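Local coordinates for protein D-galactonate dehydratase family member SEN1436 (Salmonella enterica subsp. enterica serovar Enteritidis, PDB 3TW9) that dehydrates D-gluconate to 2-dehydro-3-deoxy-D-gluconate with low activity in vitro, using one magnesium ion per subunit, as a homotetrameric member of the enolase superfamily, at residues C[141-153]-C[392-404]. Numbering follows the deposited sequence.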
ATOM      1  N   GLY C 141     -12.880   2.493   3.797  1.00 20.28           N
ATOM      2  CA  GLY C 141     -13.830   3.344   4.535  1.00 21.33           C
ATOM      3  C   GLY C 141     -13.260   4.626   5.138  1.00 28.83           C
ATOM      4  O   GLY C 141     -12.052   4.891   5.072  1.00 20.62           O
ATOM      5  N   LYS C 142     -14.145   5.430   5.723  1.00 21.83           N
ATOM      6  CA  LYS C 142     -13.791   6.737   6.292  1.00 26.72           C
ATOM      7  C   LYS C 142     -12.817   6.647   7.454  1.00 20.22           C
ATOM      8  O   LYS C 142     -13.019   5.847   8.371  1.00 24.09           O
ATOM      9  CB  LYS C 142     -15.069   7.471   6.730  1.00 25.88           C
ATOM     10  CG  LYS C 142     -15.777   8.129   5.599  1.00 33.90           C
ATOM     11  CD  LYS C 142     -16.908   9.002   6.100  1.00 42.94           C
ATOM     12  CE  LYS C 142     -17.787   9.477   4.943  1.00 43.57           C
ATOM     13  NZ  LYS C 142     -19.192   9.687   5.390  1.00 52.03           N
ATOM     14  N   CYS C 143     -11.758   7.466   7.415  1.00 21.25           N
ATOM     15  CA  CYS C 143     -10.792   7.526   8.515  1.00 16.73           C
ATOM     16  C   CYS C 143     -10.913   8.829   9.309  1.00 21.49           C
ATOM     17  O   CYS C 143     -10.189   9.054  10.285  1.00 21.16           O
ATOM     18  CB  CYS C 143      -9.358   7.400   7.975  1.00 24.08           C
ATOM     19  SG  CYS C 143      -9.047   5.745   7.392  1.00 24.71           S
ATOM     20  N   ARG C 144     -11.819   9.701   8.880  1.00 22.86           N
ATOM     21  CA  ARG C 144     -12.020  10.978   9.548  1.00 19.31           C
ATOM     22  C   ARG C 144     -13.438  11.432   9.174  1.00 21.11           C
ATOM     23  O   ARG C 144     -14.051  10.867   8.270  1.00 22.93           O
ATOM     24  CB  ARG C 144     -10.957  12.003   9.111  1.00 18.30           C
ATOM     25  CG  ARG C 144     -10.795  12.116   7.578  1.00 19.57           C
ATOM     26  CD  ARG C 144      -9.503  12.886   7.197  1.00 22.79           C
ATOM     27  NE  ARG C 144      -8.362  12.375   7.953  1.00 22.16           N
ATOM     28  CZ  ARG C 144      -7.733  11.232   7.688  1.00 25.38           C
ATOM     29  NH1 ARG C 144      -8.062  10.498   6.627  1.00 22.85           N
ATOM     30  NH2 ARG C 144      -6.727  10.840   8.458  1.00 20.99           N
ATOM     31  N   ASP C 145     -13.939  12.462   9.853  1.00 25.61           N
ATOM     32  CA  ASP C 145     -15.315  12.939   9.656  1.00 29.91           C
ATOM     33  C   ASP C 145     -15.449  14.095   8.650  1.00 28.46           C
ATOM     34  O   ASP C 145     -16.556  14.508   8.309  1.00 32.06           O
ATOM     35  CB  ASP C 145     -15.890  13.354  11.009  1.00 21.09           C
ATOM     36  CG  ASP C 145     -15.870  12.222  12.025  1.00 24.36           C
ATOM     37  OD1 ASP C 145     -16.578  11.239  11.774  1.00 28.90           O
ATOM     38  OD2 ASP C 145     -15.174  12.320  13.073  1.00 23.27           O
ATOM     39  N   GLY C 146     -14.321  14.630   8.197  1.00 23.80           N
ATOM     40  CA  GLY C 146     -14.283  15.654   7.145  1.00 22.37           C
ATOM     41  C   GLY C 146     -12.826  15.854   6.728  1.00 22.55           C
ATOM     42  O   GLY C 146     -11.921  15.380   7.408  1.00 24.23           O
ATOM     43  N   ILE C 147     -12.618  16.545   5.614  1.00 24.58           N
ATOM     44  CA  ILE C 147     -11.286  16.747   5.052  1.00 24.26           C
ATOM     45  C   ILE C 147     -10.808  18.181   5.250  1.00 23.80           C
ATOM     46  O   ILE C 147     -11.299  19.114   4.578  1.00 22.71           O
ATOM     47  CB  ILE C 147     -11.257  16.364   3.559  1.00 22.91           C
ATOM     48  CG1 ILE C 147     -11.712  14.926   3.413  1.00 23.05           C
ATOM     49  CG2 ILE C 147      -9.824  16.544   2.984  1.00 29.93           C
ATOM     50  CD1 ILE C 147     -12.057  14.536   1.989  1.00 25.27           C
ATOM     51  N   PRO C 148      -9.851  18.374   6.181  1.00 19.70           N
ATOM     52  CA  PRO C 148      -9.330  19.722   6.385  1.00 20.44           C
ATOM     53  C   PRO C 148      -8.586  20.241   5.171  1.00 21.76           C
ATOM     54  O   PRO C 148      -7.882  19.494   4.479  1.00 20.98           O
ATOM     55  CB  PRO C 148      -8.399  19.595   7.598  1.00 25.00           C
ATOM     56  CG  PRO C 148      -8.250  18.160   7.851  1.00 29.64           C
ATOM     57  CD  PRO C 148      -9.397  17.437   7.223  1.00 25.80           C
ATOM     58  N   LEU C 149      -8.806  21.514   4.908  1.00 20.64           N
ATOM     59  CA  LEU C 149      -8.298  22.161   3.733  1.00 17.90           C
ATOM     60  C   LEU C 149      -7.345  23.279   4.101  1.00 20.55           C
ATOM     61  O   LEU C 149      -7.371  23.812   5.224  1.00 22.38           O
ATOM     62  CB  LEU C 149      -9.467  22.765   2.943  1.00 22.97           C
ATOM     63  CG  LEU C 149     -10.653  21.893   2.596  1.00 19.56           C
ATOM     64  CD1 LEU C 149     -11.718  22.784   2.034  1.00 20.04           C
ATOM     65  CD2 LEU C 149     -10.291  20.726   1.622  1.00 23.46           C
ATOM     66  N   TYR C 150      -6.456  23.605   3.164  1.00 21.21           N
ATOM     67  CA  TYR C 150      -5.825  24.910   3.132  1.00 18.43           C
ATOM     68  C   TYR C 150      -6.103  25.583   1.795  1.00 20.34           C
ATOM     69  O   TYR C 150      -6.372  24.921   0.791  1.00 21.97           O
ATOM     70  CB  TYR C 150      -4.313  24.907   3.469  1.00 19.50           C
ATOM     71  CG  TYR C 150      -3.298  24.458   2.416  1.00 21.55           C
ATOM     72  CD1 TYR C 150      -2.626  25.389   1.616  1.00 23.11           C
ATOM     73  CD2 TYR C 150      -2.937  23.108   2.311  1.00 22.66           C
ATOM     74  CE1 TYR C 150      -1.654  24.984   0.693  1.00 26.49           C
ATOM     75  CE2 TYR C 150      -1.956  22.692   1.379  1.00 19.50           C
ATOM     76  CZ  TYR C 150      -1.321  23.640   0.596  1.00 18.98           C
ATOM     77  OH  TYR C 150      -0.340  23.254  -0.298  1.00 21.16           O
ATOM     78  N   CYS C 151      -6.065  26.905   1.818  1.00 26.58           N
ATOM     79  CA  CYS C 151      -6.242  27.695   0.608  1.00 24.74           C
ATOM     80  C   CYS C 151      -5.106  28.685   0.509  1.00 20.18           C
ATOM     81  O   CYS C 151      -4.376  28.942   1.481  1.00 26.05           O
ATOM     82  CB  CYS C 151      -7.568  28.448   0.683  1.00 35.48           C
ATOM     83  SG  CYS C 151      -7.587  29.551   2.098  1.00 36.58           S
ATOM     84  N   HIS C 152      -5.004  29.276  -0.667  1.00 22.19           N
ATOM     85  CA  HIS C 152      -4.005  30.271  -0.994  1.00 24.26           C
ATOM     86  C   HIS C 152      -4.536  31.658  -0.643  1.00 26.80           C
ATOM     87  O   HIS C 152      -5.749  31.862  -0.629  1.00 29.64           O
ATOM     88  CB  HIS C 152      -3.733  30.206  -2.493  1.00 25.48           C
ATOM     89  CG  HIS C 152      -3.137  28.910  -2.955  1.00 32.48           C
ATOM     90  ND1 HIS C 152      -2.665  28.733  -4.240  1.00 35.07           N
ATOM     91  CD2 HIS C 152      -2.905  27.741  -2.308  1.00 28.37           C
ATOM     92  CE1 HIS C 152      -2.198  27.504  -4.372  1.00 34.30           C
ATOM     93  NE2 HIS C 152      -2.341  26.879  -3.218  1.00 25.63           N
ATOM     94  N   THR C 153      -3.630  32.586  -0.354  1.00 23.15           N
ATOM     95  CA  THR C 153      -4.000  33.952   0.014  1.00 27.80           C
ATOM     96  C   THR C 153      -3.332  34.983  -0.893  1.00 36.62           C
ATOM     97  O   THR C 153      -2.899  36.035  -0.414  1.00 33.53           O
ATOM     98  CB  THR C 153      -3.682  34.259   1.514  1.00 28.28           C
ATOM     99  OG1 THR C 153      -2.270  34.167   1.756  1.00 30.46           O
ATOM    100  CG2 THR C 153      -4.426  33.315   2.463  1.00 19.35           C
ATOM    101  N   CYS C 392     -19.508  18.134  -7.300  1.00 28.99           N
ATOM    102  CA  CYS C 392     -18.366  18.793  -6.616  1.00 26.00           C
ATOM    103  C   CYS C 392     -18.552  18.741  -5.092  1.00 30.75           C
ATOM    104  O   CYS C 392     -19.685  18.834  -4.603  1.00 28.05           O
ATOM    105  CB  CYS C 392     -18.169  20.243  -7.091  1.00 32.89           C
ATOM    106  SG  CYS C 392     -17.533  20.408  -8.777  1.00 28.46           S
ATOM    107  N   PRO C 393     -17.459  18.533  -4.343  1.00 24.95           N
ATOM    108  CA  PRO C 393     -17.520  18.387  -2.900  1.00 26.75           C
ATOM    109  C   PRO C 393     -18.008  19.638  -2.193  1.00 31.94           C
ATOM    110  O   PRO C 393     -17.763  20.778  -2.645  1.00 28.38           O
ATOM    111  CB  PRO C 393     -16.057  18.127  -2.501  1.00 27.29           C
ATOM    112  CG  PRO C 393     -15.421  17.628  -3.731  1.00 39.38           C
ATOM    113  CD  PRO C 393     -16.082  18.358  -4.849  1.00 28.98           C
ATOM    114  N   GLU C 394     -18.691  19.405  -1.081  1.00 29.47           N
ATOM    115  CA  GLU C 394     -19.178  20.472  -0.215  1.00 33.73           C
ATOM    116  C   GLU C 394     -18.012  21.106   0.549  1.00 24.03           C
ATOM    117  O   GLU C 394     -17.291  20.400   1.236  1.00 32.69           O
ATOM    118  CB  GLU C 394     -20.191  19.862   0.760  1.00 36.36           C
ATOM    119  CG  GLU C 394     -21.333  20.743   1.125  1.00 55.58           C
ATOM    120  CD  GLU C 394     -21.927  21.496  -0.062  1.00 80.62           C
ATOM    121  OE1 GLU C 394     -22.299  20.861  -1.077  1.00 97.38           O
ATOM    122  OE2 GLU C 394     -22.031  22.736   0.031  1.00 77.26           O
ATOM    123  N   ILE C 395     -17.845  22.426   0.420  1.00 25.87           N
ATOM    124  CA  ILE C 395     -16.818  23.175   1.158  1.00 23.21           C
ATOM    125  C   ILE C 395     -17.507  23.991   2.247  1.00 31.58           C
ATOM    126  O   ILE C 395     -18.271  24.920   1.962  1.00 34.44           O
ATOM    127  CB  ILE C 395     -15.985  24.116   0.241  1.00 25.14           C
ATOM    128  CG1 ILE C 395     -15.457  23.375  -1.002  1.00 25.93           C
ATOM    129  CG2 ILE C 395     -14.864  24.831   1.030  1.00 27.17           C
ATOM    130  CD1 ILE C 395     -14.409  22.279  -0.733  1.00 27.33           C
ATOM    131  N   ASP C 396     -17.224  23.637   3.492  1.00 24.97           N
ATOM    132  CA  ASP C 396     -17.920  24.216   4.631  1.00 24.91           C
ATOM    133  C   ASP C 396     -16.922  24.479   5.740  1.00 19.90           C
ATOM    134  O   ASP C 396     -16.510  23.570   6.446  1.00 25.24           O
ATOM    135  CB  ASP C 396     -19.075  23.283   5.058  1.00 29.57           C
ATOM    136  CG  ASP C 396     -19.630  23.600   6.454  1.00 30.15           C
ATOM    137  OD1 ASP C 396     -19.339  24.686   6.987  1.00 27.58           O
ATOM    138  OD2 ASP C 396     -20.343  22.736   7.025  1.00 29.19           O
ATOM    139  N   HIS C 397     -16.582  25.762   5.895  1.00 22.88           N
ATOM    140  CA  HIS C 397     -15.725  26.260   6.980  1.00 30.85           C
ATOM    141  C   HIS C 397     -14.445  25.464   7.171  1.00 28.34           C
ATOM    142  O   HIS C 397     -14.191  24.902   8.237  1.00 25.69           O
ATOM    143  CB  HIS C 397     -16.526  26.401   8.271  1.00 22.78           C
ATOM    144  CG  HIS C 397     -17.566  27.482   8.186  1.00 29.40           C
ATOM    145  ND1 HIS C 397     -17.432  28.697   8.825  1.00 43.06           N
ATOM    146  CD2 HIS C 397     -18.720  27.554   7.484  1.00 33.50           C
ATOM    147  CE1 HIS C 397     -18.474  29.460   8.538  1.00 38.02           C
ATOM    148  NE2 HIS C 397     -19.265  28.794   7.717  1.00 35.33           N
ATOM    149  N   GLY C 398     -13.664  25.405   6.099  1.00 29.91           N
ATOM    150  CA  GLY C 398     -12.351  24.778   6.131  1.00 30.34           C
ATOM    151  C   GLY C 398     -12.328  23.267   6.079  1.00 27.20           C
ATOM    152  O   GLY C 398     -11.262  22.651   6.235  1.00 28.03           O
ATOM    153  N   TYR C 399     -13.486  22.654   5.890  1.00 24.14           N
ATOM    154  CA  TYR C 399     -13.549  21.207   5.661  1.00 20.54           C
ATOM    155  C   TYR C 399     -14.260  20.898   4.382  1.00 24.24           C
ATOM    156  O   TYR C 399     -15.233  21.567   4.031  1.00 25.28           O
ATOM    157  CB  TYR C 399     -14.257  20.448   6.819  1.00 18.65           C
ATOM    158  CG  TYR C 399     -13.468  20.337   8.095  1.00 19.42           C
ATOM    159  CD1 TYR C 399     -12.526  19.325   8.273  1.00 24.68           C
ATOM    160  CD2 TYR C 399     -13.646  21.264   9.136  1.00 20.62           C
ATOM    161  CE1 TYR C 399     -11.780  19.226   9.466  1.00 20.99           C
ATOM    162  CE2 TYR C 399     -12.913  21.172  10.322  1.00 27.29           C
ATOM    163  CZ  TYR C 399     -11.980  20.141  10.472  1.00 24.39           C
ATOM    164  OH  TYR C 399     -11.246  20.020  11.609  1.00 27.69           O
ATOM    165  N   ALA C 400     -13.796  19.860   3.686  1.00 24.40           N
ATOM    166  CA  ALA C 400     -14.520  19.336   2.544  1.00 26.97           C
ATOM    167  C   ALA C 400     -15.296  18.080   2.921  1.00 25.87           C
ATOM    168  O   ALA C 400     -14.797  17.205   3.662  1.00 26.84           O
ATOM    169  CB  ALA C 400     -13.585  19.049   1.373  1.00 27.45           C
ATOM    170  N   TYR C 401     -16.514  17.993   2.384  1.00 25.22           N
ATOM    171  CA  TYR C 401     -17.401  16.851   2.629  1.00 27.38           C
ATOM    172  C   TYR C 401     -17.802  16.247   1.290  1.00 33.87           C
ATOM    173  O   TYR C 401     -18.502  16.882   0.492  1.00 30.24           O
ATOM    174  CB  TYR C 401     -18.646  17.256   3.466  1.00 26.21           C
ATOM    175  CG  TYR C 401     -18.313  17.902   4.793  1.00 24.80           C
ATOM    176  CD1 TYR C 401     -18.135  17.131   5.936  1.00 24.90           C
ATOM    177  CD2 TYR C 401     -18.141  19.289   4.901  1.00 31.33           C
ATOM    178  CE1 TYR C 401     -17.797  17.710   7.154  1.00 28.20           C
ATOM    179  CE2 TYR C 401     -17.809  19.875   6.110  1.00 25.45           C
ATOM    180  CZ  TYR C 401     -17.642  19.082   7.234  1.00 23.34           C
ATOM    181  OH  TYR C 401     -17.305  19.651   8.434  1.00 27.44           O
ATOM    182  N   LEU C 402     -17.322  15.035   1.027  1.00 30.41           N
ATOM    183  CA  LEU C 402     -17.683  14.323  -0.184  1.00 36.60           C
ATOM    184  C   LEU C 402     -19.120  13.847  -0.088  1.00 35.63           C
ATOM    185  O   LEU C 402     -19.548  13.418   0.984  1.00 31.22           O
ATOM    186  CB  LEU C 402     -16.791  13.091  -0.363  1.00 32.53           C
ATOM    187  CG  LEU C 402     -15.358  13.274  -0.853  1.00 33.40           C
ATOM    188  CD1 LEU C 402     -14.669  11.901  -0.869  1.00 31.05           C
ATOM    189  CD2 LEU C 402     -15.283  13.935  -2.224  1.00 27.04           C
ATOM    190  N   ASN C 403     -19.849  13.892  -1.209  1.00 32.80           N
ATOM    191  CA  ASN C 403     -21.135  13.187  -1.277  1.00 35.59           C
ATOM    192  C   ASN C 403     -20.867  11.697  -1.150  1.00 39.34           C
ATOM    193  O   ASN C 403     -19.726  11.254  -1.349  1.00 34.74           O
ATOM    194  CB  ASN C 403     -21.956  13.559  -2.533  1.00 32.23           C
ATOM    195  CG  ASN C 403     -21.361  13.014  -3.847  1.00 30.00           C
ATOM    196  OD1 ASN C 403     -21.143  11.818  -3.993  1.00 30.21           O
ATOM    197  ND2 ASN C 403     -21.132  13.905  -4.816  1.00 26.74           N
ATOM    198  N   ASP C 404     -21.893  10.922  -0.810  1.00 35.68           N
ATOM    199  CA  ASP C 404     -21.706   9.479  -0.638  1.00 35.77           C
ATOM    200  C   ASP C 404     -22.218   8.644  -1.817  1.00 33.22           C
ATOM    201  O   ASP C 404     -22.540   7.471  -1.661  1.00 29.75           O
ATOM    202  CB  ASP C 404     -22.260   8.988   0.718  1.00 41.32           C
ATOM    203  CG  ASP C 404     -23.772   9.147   0.853  1.00 49.47           C
ATOM    204  OD1 ASP C 404     -24.398   9.929   0.100  1.00 58.18           O
ATOM    205  OD2 ASP C 404     -24.340   8.477   1.738  1.00 62.18           O
TER
HETATM  206  O   HOH W   1     -19.496  11.034   2.179  1.00 39.11           O
HETATM  207  O   HOH W   2      -9.008  24.636   7.183  1.00 23.07           O
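Ile147 and Ala400 form an antiparallel hydrogen-bonded pair: Ile147 N donates to Ala400 O at 3.0 Å, in the carbonyl plane, and Ala400 N donates in return to Ile147 O at 2.8 Å. A third bond, Leu149 N to Gly398 O at 3.0 Å, is bent, with an angle of 148° at the hydrogen. One water donates to both Leu149 O and Gly398 O, so the Gly398 carbonyl accepts from amide and water together. Pro148 and Tyr399 make the next, non-hydrogen-bonded pair; the tyrosine ring slants across the proline, its CE1 3.7 Å from Pro148 CD. With CG beside its own backbone N (chi1 -73°), Tyr399 brings CD1 to 3.5 Å from Pro148 N. On the other face Leu149 forks over the hairpin: CD2 meets Ala400 CB at 3.7 Å, while CD1 touches both CG2 and CD1 of Ile395. Near Gly146, the Tyr401 ring turns its edge to Asp145 O, 3.6 Å from CE1. A type I' turn from Asp396 to Tyr399, with Gly398 at positive phi, folds 394-396 back on 399-401. The hairpin pairs with the start of 147-152, first strand of the enolase-superfamily modified TIM barrel, on the edge that at Cys151 bonds to Arg177 of 175-177; the opposite edge pairs in parallel with 376-377, the last barrel strand, closing the barrel. Beyond, His152, probably substrate-binding, hydrogen-bonds through NE2 to OE2 of substrate-binding Glu377, while Met364 of helix 357-369 packs on Ile147 and Ala400.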